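Local coordinates for protein TAF6 (Antonospora locustae, PDB 4ATG) that probably serves as a subunit of the general transcription factor TFIID, its HEAT-repeat C-terminal domain contributing to Taf6-Taf9 complex formation, at residues D14-M19 and D26-C31; P43-H48 and F71-N76. One frame throughout, in Å; residues are numbered along the deposited sequence.

Contact 1: D14-M19 and D26-C31; sequences DKILSM and DIAIEC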
ATOM      1  N   ASP A  14      -5.508 -16.288 -15.087  1.00 17.28           N
ATOM      2  CA  ASP A  14      -5.121 -17.427 -14.247  1.00 17.94           C
ATOM      3  C   ASP A  14      -3.620 -17.669 -14.307  1.00 21.73           C
ATOM      4  O   ASP A  14      -3.021 -17.977 -13.271  1.00 22.01           O
ATOM      5  CB  ASP A  14      -5.889 -18.700 -14.619  1.00 20.37           C
ATOM      6  CG  ASP A  14      -7.387 -18.647 -14.312  1.00 30.50           C
ATOM      7  OD1 ASP A  14      -7.811 -17.780 -13.476  1.00 29.20           O
ATOM      8  OD2 ASP A  14      -8.124 -19.468 -14.869  1.00 34.33           O
ATOM      9  N   LYS A  15      -2.997 -17.500 -15.499  1.00 17.54           N
ATOM     10  CA  LYS A  15      -1.541 -17.731 -15.664  1.00 16.34           C
ATOM     11  C   LYS A  15      -0.727 -16.746 -14.809  1.00 18.22           C
ATOM     12  O   LYS A  15       0.158 -17.164 -14.073  1.00 17.19           O
ATOM     13  CB  LYS A  15      -1.113 -17.609 -17.141  1.00 18.72           C
ATOM     14  CG  LYS A  15       0.366 -17.908 -17.353  1.00 17.26           C
ATOM     15  CD  LYS A  15       0.614 -19.388 -17.042  1.00 24.94           C
ATOM     16  CE  LYS A  15       2.049 -19.758 -17.009  1.00 30.86           C
ATOM     17  NZ  LYS A  15       2.204 -21.212 -16.641  1.00 29.20           N
ATOM     18  N   ILE A  16      -1.045 -15.454 -14.882  1.00 15.88           N
ATOM     19  CA  ILE A  16      -0.344 -14.430 -14.098  1.00 15.24           C
ATOM     20  C   ILE A  16      -0.451 -14.734 -12.609  1.00 19.50           C
ATOM     21  O   ILE A  16       0.545 -14.655 -11.885  1.00 17.53           O
ATOM     22  CB  ILE A  16      -0.881 -13.004 -14.431  1.00 16.66           C
ATOM     23  CG1 ILE A  16      -0.537 -12.606 -15.905  1.00 16.79           C
ATOM     24  CG2 ILE A  16      -0.361 -11.955 -13.404  1.00 15.28           C
ATOM     25  CD1 ILE A  16       0.978 -12.535 -16.306  1.00 23.98           C
ATOM     26  N   LEU A  17      -1.662 -15.020 -12.148  1.00 19.93           N
ATOM     27  CA  LEU A  17      -1.877 -15.308 -10.722  1.00 21.33           C
ATOM     28  C   LEU A  17      -1.059 -16.517 -10.264  1.00 24.93           C
ATOM     29  O   LEU A  17      -0.441 -16.472  -9.197  1.00 23.86           O
ATOM     30  CB  LEU A  17      -3.366 -15.474 -10.415  1.00 22.82           C
ATOM     31  CG  LEU A  17      -4.257 -14.217 -10.680  1.00 28.76           C
ATOM     32  CD1 LEU A  17      -5.600 -14.434 -10.128  1.00 31.54           C
ATOM     33  CD2 LEU A  17      -3.629 -12.904 -10.192  1.00 30.21           C
ATOM     34  N   SER A  18      -0.963 -17.538 -11.113  1.00 20.45           N
ATOM     35  CA  SER A  18      -0.204 -18.756 -10.817  1.00 20.12           C
ATOM     36  C   SER A  18       1.302 -18.482 -10.710  1.00 20.89           C
ATOM     37  O   SER A  18       2.023 -19.302 -10.130  1.00 21.26           O
ATOM     38  CB  SER A  18      -0.438 -19.812 -11.891  1.00 24.19           C
ATOM     39  OG  SER A  18       0.355 -19.538 -13.039  1.00 25.14           O
ATOM     40  N   MET A  19       1.779 -17.378 -11.311  1.00 16.32           N
ATOM     41  CA  MET A  19       3.200 -16.979 -11.305  1.00 16.39           C
ATOM     42  C   MET A  19       3.608 -16.209 -10.032  1.00 19.64           C
ATOM     43  O   MET A  19       4.781 -16.120  -9.748  1.00 19.55           O
ATOM     44  CB  MET A  19       3.530 -16.151 -12.568  1.00 17.91           C
ATOM     45  CG  MET A  19       3.447 -16.997 -13.882  1.00 21.63           C
ATOM     46  SD  MET A  19       3.200 -15.985 -15.369  1.00 25.16           S
ATOM     47  CE  MET A  19       4.858 -15.423 -15.639  1.00 22.51           C
ATOM     48  N   ASP A  26       8.835 -12.277 -11.084  1.00 17.55           N
ATOM     49  CA  ASP A  26       9.372 -11.056 -11.693  1.00 17.06           C
ATOM     50  C   ASP A  26       8.841 -10.828 -13.134  1.00 20.75           C
ATOM     51  O   ASP A  26       8.656  -9.682 -13.561  1.00 18.46           O
ATOM     52  CB  ASP A  26      10.894 -11.057 -11.622  1.00 19.89           C
ATOM     53  CG  ASP A  26      11.432 -10.848 -10.209  1.00 31.38           C
ATOM     54  OD1 ASP A  26      10.817 -10.073  -9.440  1.00 32.34           O
ATOM     55  OD2 ASP A  26      12.461 -11.445  -9.879  1.00 37.04           O
ATOM     56  N   ILE A  27       8.593 -11.921 -13.870  1.00 18.71           N
ATOM     57  CA  ILE A  27       7.993 -11.863 -15.217  1.00 18.94           C
ATOM     58  C   ILE A  27       6.564 -11.350 -15.086  1.00 19.96           C
ATOM     59  O   ILE A  27       6.168 -10.453 -15.843  1.00 19.04           O
ATOM     60  CB  ILE A  27       8.047 -13.258 -15.923  1.00 22.79           C
ATOM     61  CG1 ILE A  27       9.504 -13.728 -16.066  1.00 24.18           C
ATOM     62  CG2 ILE A  27       7.373 -13.177 -17.307  1.00 23.15           C
ATOM     63  CD1 ILE A  27       9.670 -15.227 -16.422  1.00 26.11           C
ATOM     64  N   ALA A  28       5.791 -11.878 -14.109  1.00 16.57           N
ATOM     65  CA  ALA A  28       4.408 -11.411 -13.877  1.00 16.37           C
ATOM     66  C   ALA A  28       4.371  -9.903 -13.561  1.00 18.56           C
ATOM     67  O   ALA A  28       3.520  -9.180 -14.083  1.00 16.74           O
ATOM     68  CB  ALA A  28       3.776 -12.200 -12.725  1.00 18.22           C
ATOM     69  N   ILE A  29       5.306  -9.423 -12.728  1.00 14.77           N
ATOM     70  CA  ILE A  29       5.396  -7.987 -12.373  1.00 13.30           C
ATOM     71  C   ILE A  29       5.670  -7.191 -13.649  1.00 16.90           C
ATOM     72  O   ILE A  29       5.008  -6.177 -13.897  1.00 15.79           O
ATOM     73  CB  ILE A  29       6.484  -7.768 -11.276  1.00 15.39           C
ATOM     74  CG1 ILE A  29       6.035  -8.395  -9.928  1.00 15.76           C
ATOM     75  CG2 ILE A  29       6.820  -6.280 -11.095  1.00 15.10           C
ATOM     76  CD1 ILE A  29       7.186  -8.563  -8.889  1.00 20.19           C
ATOM     77  N   GLU A  30       6.622  -7.663 -14.479  1.00 15.10           N
ATOM     78  CA  GLU A  30       6.913  -6.973 -15.757  1.00 15.31           C
ATOM     79  C   GLU A  30       5.678  -6.978 -16.666  1.00 18.73           C
ATOM     80  O   GLU A  30       5.376  -5.946 -17.276  1.00 16.35           O
ATOM     81  CB  GLU A  30       8.108  -7.614 -16.497  1.00 16.94           C
ATOM     82  CG  GLU A  30       8.464  -6.928 -17.819  1.00 28.18           C
ATOM     83  CD  GLU A  30       9.153  -5.572 -17.779  1.00 54.36           C
ATOM     84  OE1 GLU A  30       9.241  -4.962 -16.687  1.00 48.86           O
ATOM     85  OE2 GLU A  30       9.595  -5.111 -18.857  1.00 51.29           O
ATOM     86  N   CYS A  31       4.999  -8.151 -16.821  1.00 17.04           N
ATOM     87  CA  CYS A  31       3.805  -8.251 -17.681  1.00 17.14           C
ATOM     88  C   CYS A  31       2.754  -7.224 -17.315  1.00 18.09           C
ATOM     89  O   CYS A  31       2.150  -6.657 -18.215  1.00 16.05           O
ATOM     90  CB  CYS A  31       3.201  -9.652 -17.655  1.00 19.35           C
ATOM     91  SG  CYS A  31       4.217 -10.905 -18.476  1.00 24.89           S
TER

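Contact 2: P43-H48 and F71-N76; sequences PYFIQH and FSLIKN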
ATOM      1  N   PRO A  43      -9.830  -4.849 -12.716  1.00 16.87           N
ATOM      2  CA  PRO A  43     -10.589  -5.023 -11.460  1.00 17.82           C
ATOM      3  C   PRO A  43     -10.405  -6.402 -10.818  1.00 20.20           C
ATOM      4  O   PRO A  43     -10.411  -6.523  -9.595  1.00 19.76           O
ATOM      5  CB  PRO A  43     -12.056  -4.816 -11.900  1.00 19.91           C
ATOM      6  CG  PRO A  43     -12.058  -5.004 -13.363  1.00 24.34           C
ATOM      7  CD  PRO A  43     -10.737  -4.471 -13.821  1.00 19.69           C
ATOM      8  N   TYR A  44     -10.254  -7.444 -11.651  1.00 17.50           N
ATOM      9  CA  TYR A  44     -10.084  -8.818 -11.175  1.00 16.38           C
ATOM     10  C   TYR A  44      -8.699  -9.018 -10.556  1.00 17.11           C
ATOM     11  O   TYR A  44      -8.581  -9.690  -9.533  1.00 15.14           O
ATOM     12  CB  TYR A  44     -10.379  -9.815 -12.296  1.00 17.78           C
ATOM     13  CG  TYR A  44     -11.822  -9.731 -12.752  1.00 20.06           C
ATOM     14  CD1 TYR A  44     -12.871  -9.913 -11.853  1.00 23.61           C
ATOM     15  CD2 TYR A  44     -12.142  -9.364 -14.056  1.00 20.96           C
ATOM     16  CE1 TYR A  44     -14.194  -9.730 -12.239  1.00 26.43           C
ATOM     17  CE2 TYR A  44     -13.469  -9.267 -14.475  1.00 23.16           C
ATOM     18  CZ  TYR A  44     -14.493  -9.482 -13.570  1.00 31.78           C
ATOM     19  OH  TYR A  44     -15.801  -9.374 -13.978  1.00 33.61           O
ATOM     20  N   PHE A  45      -7.660  -8.409 -11.153  1.00 14.34           N
ATOM     21  CA  PHE A  45      -6.310  -8.498 -10.576  1.00 12.81           C
ATOM     22  C   PHE A  45      -6.329  -7.841  -9.193  1.00 16.82           C
ATOM     23  O   PHE A  45      -5.833  -8.419  -8.237  1.00 16.56           O
ATOM     24  CB  PHE A  45      -5.283  -7.788 -11.470  1.00 13.68           C
ATOM     25  CG  PHE A  45      -4.800  -8.594 -12.660  1.00 15.31           C
ATOM     26  CD1 PHE A  45      -4.280  -9.877 -12.491  1.00 18.68           C
ATOM     27  CD2 PHE A  45      -4.736  -8.022 -13.920  1.00 16.97           C
ATOM     28  CE1 PHE A  45      -3.785 -10.607 -13.584  1.00 19.67           C
ATOM     29  CE2 PHE A  45      -4.214  -8.743 -15.012  1.00 19.37           C
ATOM     30  CZ  PHE A  45      -3.784 -10.042 -14.844  1.00 17.93           C
ATOM     31  N   ILE A  46      -6.927  -6.652  -9.089  1.00 16.87           N
ATOM     32  CA  ILE A  46      -7.007  -5.936  -7.814  1.00 17.67           C
ATOM     33  C   ILE A  46      -7.802  -6.726  -6.789  1.00 19.04           C
ATOM     34  O   ILE A  46      -7.364  -6.841  -5.651  1.00 18.39           O
ATOM     35  CB  ILE A  46      -7.527  -4.490  -7.988  1.00 22.14           C
ATOM     36  CG1 ILE A  46      -6.532  -3.668  -8.827  1.00 23.31           C
ATOM     37  CG2 ILE A  46      -7.777  -3.824  -6.610  1.00 23.54           C
ATOM     38  CD1 ILE A  46      -7.147  -2.520  -9.454  1.00 28.27           C
ATOM     39  N   GLN A  47      -8.947  -7.295  -7.184  1.00 17.29           N
ATOM     40  CA  GLN A  47      -9.749  -8.117  -6.257  1.00 18.79           C
ATOM     41  C   GLN A  47      -8.936  -9.335  -5.771  1.00 23.06           C
ATOM     42  O   GLN A  47      -8.910  -9.607  -4.566  1.00 22.65           O
ATOM     43  CB  GLN A  47     -11.069  -8.567  -6.936  1.00 20.50           C
ATOM     44  CG  GLN A  47     -12.058  -9.252  -6.006  1.00 36.17           C
ATOM     45  CD  GLN A  47     -12.952 -10.240  -6.727  1.00 54.95           C
ATOM     46  OE1 GLN A  47     -13.112 -10.225  -7.960  1.00 46.16           O
ATOM     47  NE2 GLN A  47     -13.560 -11.130  -5.964  1.00 55.05           N
ATOM     48  N   HIS A  48      -8.253 -10.072  -6.689  0.50 19.81           N
ATOM     49  CA  HIS A  48      -7.458 -11.247  -6.265  0.50 19.84           C
ATOM     50  C   HIS A  48      -6.294 -10.855  -5.388  0.50 23.13           C
ATOM     51  O   HIS A  48      -6.036 -11.508  -4.367  0.50 22.67           O
ATOM     52  CB  HIS A  48      -6.917 -12.050  -7.464  0.50 20.75           C
ATOM     53  CG  HIS A  48      -5.967 -13.148  -7.063  0.50 24.26           C
ATOM     54  ND1 HIS A  48      -6.428 -14.392  -6.672  0.50 27.26           N
ATOM     55  CD2 HIS A  48      -4.614 -13.141  -6.982  0.50 25.35           C
ATOM     56  CE1 HIS A  48      -5.347 -15.108  -6.394  0.50 26.30           C
ATOM     57  NE2 HIS A  48      -4.233 -14.397  -6.565  0.50 25.79           N
ATOM     58  N   PHE A  71       1.865  -1.605  -8.198  1.00 13.86           N
ATOM     59  CA  PHE A  71       2.664  -0.527  -8.787  1.00 11.76           C
ATOM     60  C   PHE A  71       2.793  -0.715 -10.290  1.00 15.34           C
ATOM     61  O   PHE A  71       2.793   0.263 -11.032  1.00 14.07           O
ATOM     62  CB  PHE A  71       4.056  -0.458  -8.100  1.00 13.71           C
ATOM     63  CG  PHE A  71       4.840   0.796  -8.449  1.00 14.72           C
ATOM     64  CD1 PHE A  71       4.245   2.054  -8.375  1.00 16.72           C
ATOM     65  CD2 PHE A  71       6.160   0.713  -8.875  1.00 16.98           C
ATOM     66  CE1 PHE A  71       4.967   3.214  -8.706  1.00 17.27           C
ATOM     67  CE2 PHE A  71       6.881   1.870  -9.207  1.00 18.78           C
ATOM     68  CZ  PHE A  71       6.277   3.108  -9.123  1.00 17.30           C
ATOM     69  N   SER A  72       2.908  -1.974 -10.758  1.00 11.37           N
ATOM     70  CA  SER A  72       3.010  -2.230 -12.201  1.00 12.05           C
ATOM     71  C   SER A  72       1.731  -1.750 -12.884  1.00 14.67           C
ATOM     72  O   SER A  72       1.806  -1.092 -13.909  1.00 15.33           O
ATOM     73  CB  SER A  72       3.187  -3.722 -12.492  1.00 15.80           C
ATOM     74  OG  SER A  72       4.507  -4.176 -12.232  1.00 15.61           O
ATOM     75  N   LEU A  73       0.564  -2.091 -12.325  1.00 12.63           N
ATOM     76  CA  LEU A  73      -0.716  -1.683 -12.949  1.00 13.41           C
ATOM     77  C   LEU A  73      -0.862  -0.150 -12.908  1.00 15.66           C
ATOM     78  O   LEU A  73      -1.273   0.468 -13.903  1.00 14.02           O
ATOM     79  CB  LEU A  73      -1.880  -2.348 -12.199  1.00 13.88           C
ATOM     80  CG  LEU A  73      -2.059  -3.865 -12.395  1.00 16.91           C
ATOM     81  CD1 LEU A  73      -3.210  -4.374 -11.490  1.00 18.58           C
ATOM     82  CD2 LEU A  73      -2.386  -4.194 -13.838  1.00 18.73           C
ATOM     83  N   ILE A  74      -0.432   0.468 -11.794  1.00 12.81           N
ATOM     84  CA  ILE A  74      -0.472   1.946 -11.670  1.00 12.65           C
ATOM     85  C   ILE A  74       0.404   2.593 -12.759  1.00 16.76           C
ATOM     86  O   ILE A  74       0.012   3.610 -13.341  1.00 15.05           O
ATOM     87  CB  ILE A  74      -0.044   2.383 -10.232  1.00 15.79           C
ATOM     88  CG1 ILE A  74      -1.106   1.988  -9.191  1.00 15.57           C
ATOM     89  CG2 ILE A  74       0.231   3.926 -10.151  1.00 18.08           C
ATOM     90  CD1 ILE A  74      -0.569   2.006  -7.770  1.00 18.03           C
ATOM     91  N   LYS A  75       1.580   2.005 -13.041  1.00 12.17           N
ATOM     92  CA  LYS A  75       2.532   2.528 -14.051  1.00 13.16           C
ATOM     93  C   LYS A  75       2.277   2.142 -15.510  1.00 18.33           C
ATOM     94  O   LYS A  75       2.890   2.720 -16.414  1.00 18.11           O
ATOM     95  CB  LYS A  75       3.980   2.140 -13.695  1.00 15.43           C
ATOM     96  CG  LYS A  75       4.522   2.787 -12.404  1.00 20.29           C
ATOM     97  CD  LYS A  75       4.716   4.302 -12.502  1.00 36.36           C
ATOM     98  CE  LYS A  75       6.049   4.731 -13.081  1.00 47.22           C
ATOM     99  NZ  LYS A  75       6.264   6.201 -12.937  1.00 51.81           N
ATOM    100  N   ASN A  76       1.436   1.147 -15.742  1.00 14.41           N
ATOM    101  CA  ASN A  76       1.162   0.652 -17.097  1.00 13.58           C
ATOM    102  C   ASN A  76       0.507   1.706 -17.965  1.00 17.60           C
ATOM    103  O   ASN A  76      -0.604   2.145 -17.693  1.00 16.04           O
ATOM    104  CB  ASN A  76       0.366  -0.679 -17.040  1.00 14.20           C
ATOM    105  CG  ASN A  76       0.252  -1.417 -18.349  1.00 16.93           C
ATOM    106  OD1 ASN A  76       0.283  -0.824 -19.426  1.00 16.70           O
ATOM    107  ND2 ASN A  76       0.144  -2.748 -18.286  1.00 11.71           N
TER

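Contact 1: D14-M19 and D26-C31
A helical hairpin starts the HEAT-repeat domain: helix 7-20 turns back into helix 25-34, and Ile16 and Met19 of the first meet Ile27, Ala28 and Cys31 of the second. The two short segments run roughly antiparallel, at 135° between their N-to-C directions, with the axes 9.0 Å apart at closest approach. Ala28 sits at the centre and is small enough to let the backbones come close; the CA atoms of Ile16 and Ala28 are 5.6 Å apart. Its single methyl carbon fits between two residues of the facing helix. CB of Ala28 lies 4.0 Å from CB of Met19 and 4.1 Å from the carbonyl O of Ile16, with CG2 of Ile16 only slightly further off. Ile16 divides its work between two branches. Its CG1 stands beside the backbone N, opposite the carbonyl carbon, and carries CD1 across to CB of Cys31, 3.9 Å away. The other branch, CG2, is the one held against Ala28. Next to it, Met19 points its CB at the partner and then bends at its thioether (chi3 80°), which swings the terminal methyl across the side chain of Ile27. The side chains meet through apolar atoms, and the two segments together bury 208 Å², with Ile27 forming the solvent-facing margin. Behind it, Ser18 OG donates a hydrogen bond of 2.6 Å to Lys15 O one turn back. Ile29, which points away from helix 7-20, rests on Ala68 and Leu69 of helix 60-75, and Leu17, on the first helix, packs on helix 42-55. The outer end of the contact is a methyl meeting a methyl: CE of Met19 is 3.8 Å from CG2 of Ile27.

Contact 2: P43-H48 and F71-N76
Leu73 holds its CG beside the backbone N (chi1 -72°) and its CD1 extended away from CA (chi2 176°), a reach that carries this one methyl across to Phe45 and Ile46. Phe45 has a similar first torsion, chi1 -81°, which sets its ring next to the leucine's branched end. This is the junction of helix 42-55 with the C-terminal end of helix 60-75 in the HEAT-repeat stack. The backbones stay well apart, with 9.1 Å between the CA atoms of Phe45 and Leu73, and Leu73 bridges the gap. Its CD1 lies 4.0 Å from CB of Phe45 and 4.3 Å from CG1 of Ile46, while CD2 approaches the Phe45 ring obliquely. Leu32 of helix 25-34 touches both Phe45 and Leu73, and Phe13 meets the Phe45 ring from helix 7-20, making the site a meeting point of four helices. Just past the last turn, Asn76 ties the chain down: its ND2 donates to the carbonyls of Leu32 and Glu35, and its OD1 accepts from His78 N. The pairing of the two segments themselves uses carbon atoms alone and buries 105 Å², so their mutual hold is a modest hydrophobic one, dependent on shape and on the exclusion of water.

In the fold
Contact 1 closes before contact 2 opens along the chain: contact 1 pairs helices 7-20 and 25-34, contact 2 pairs helices 42-55 and 60-75. Their centres are 12 Å apart, and contact 2 lies nearer the centre of the chain, about 12 Å from it against about 19 Å for contact 1. Phe45 of contact 2 makes the link, packing on Ile16 and Leu17 of segment 14-19: its CE1 is 3.7 Å from CG2 of Ile16, and its CD1 is 3.9 Å from CD2 of Leu17. A polar tie is added by Ser72 OG, which makes a probable hydrogen bond of 2.7 Å with Ile29 O. The apolar layer thus continues from one contact into the next, as in a HEAT-repeat solenoid.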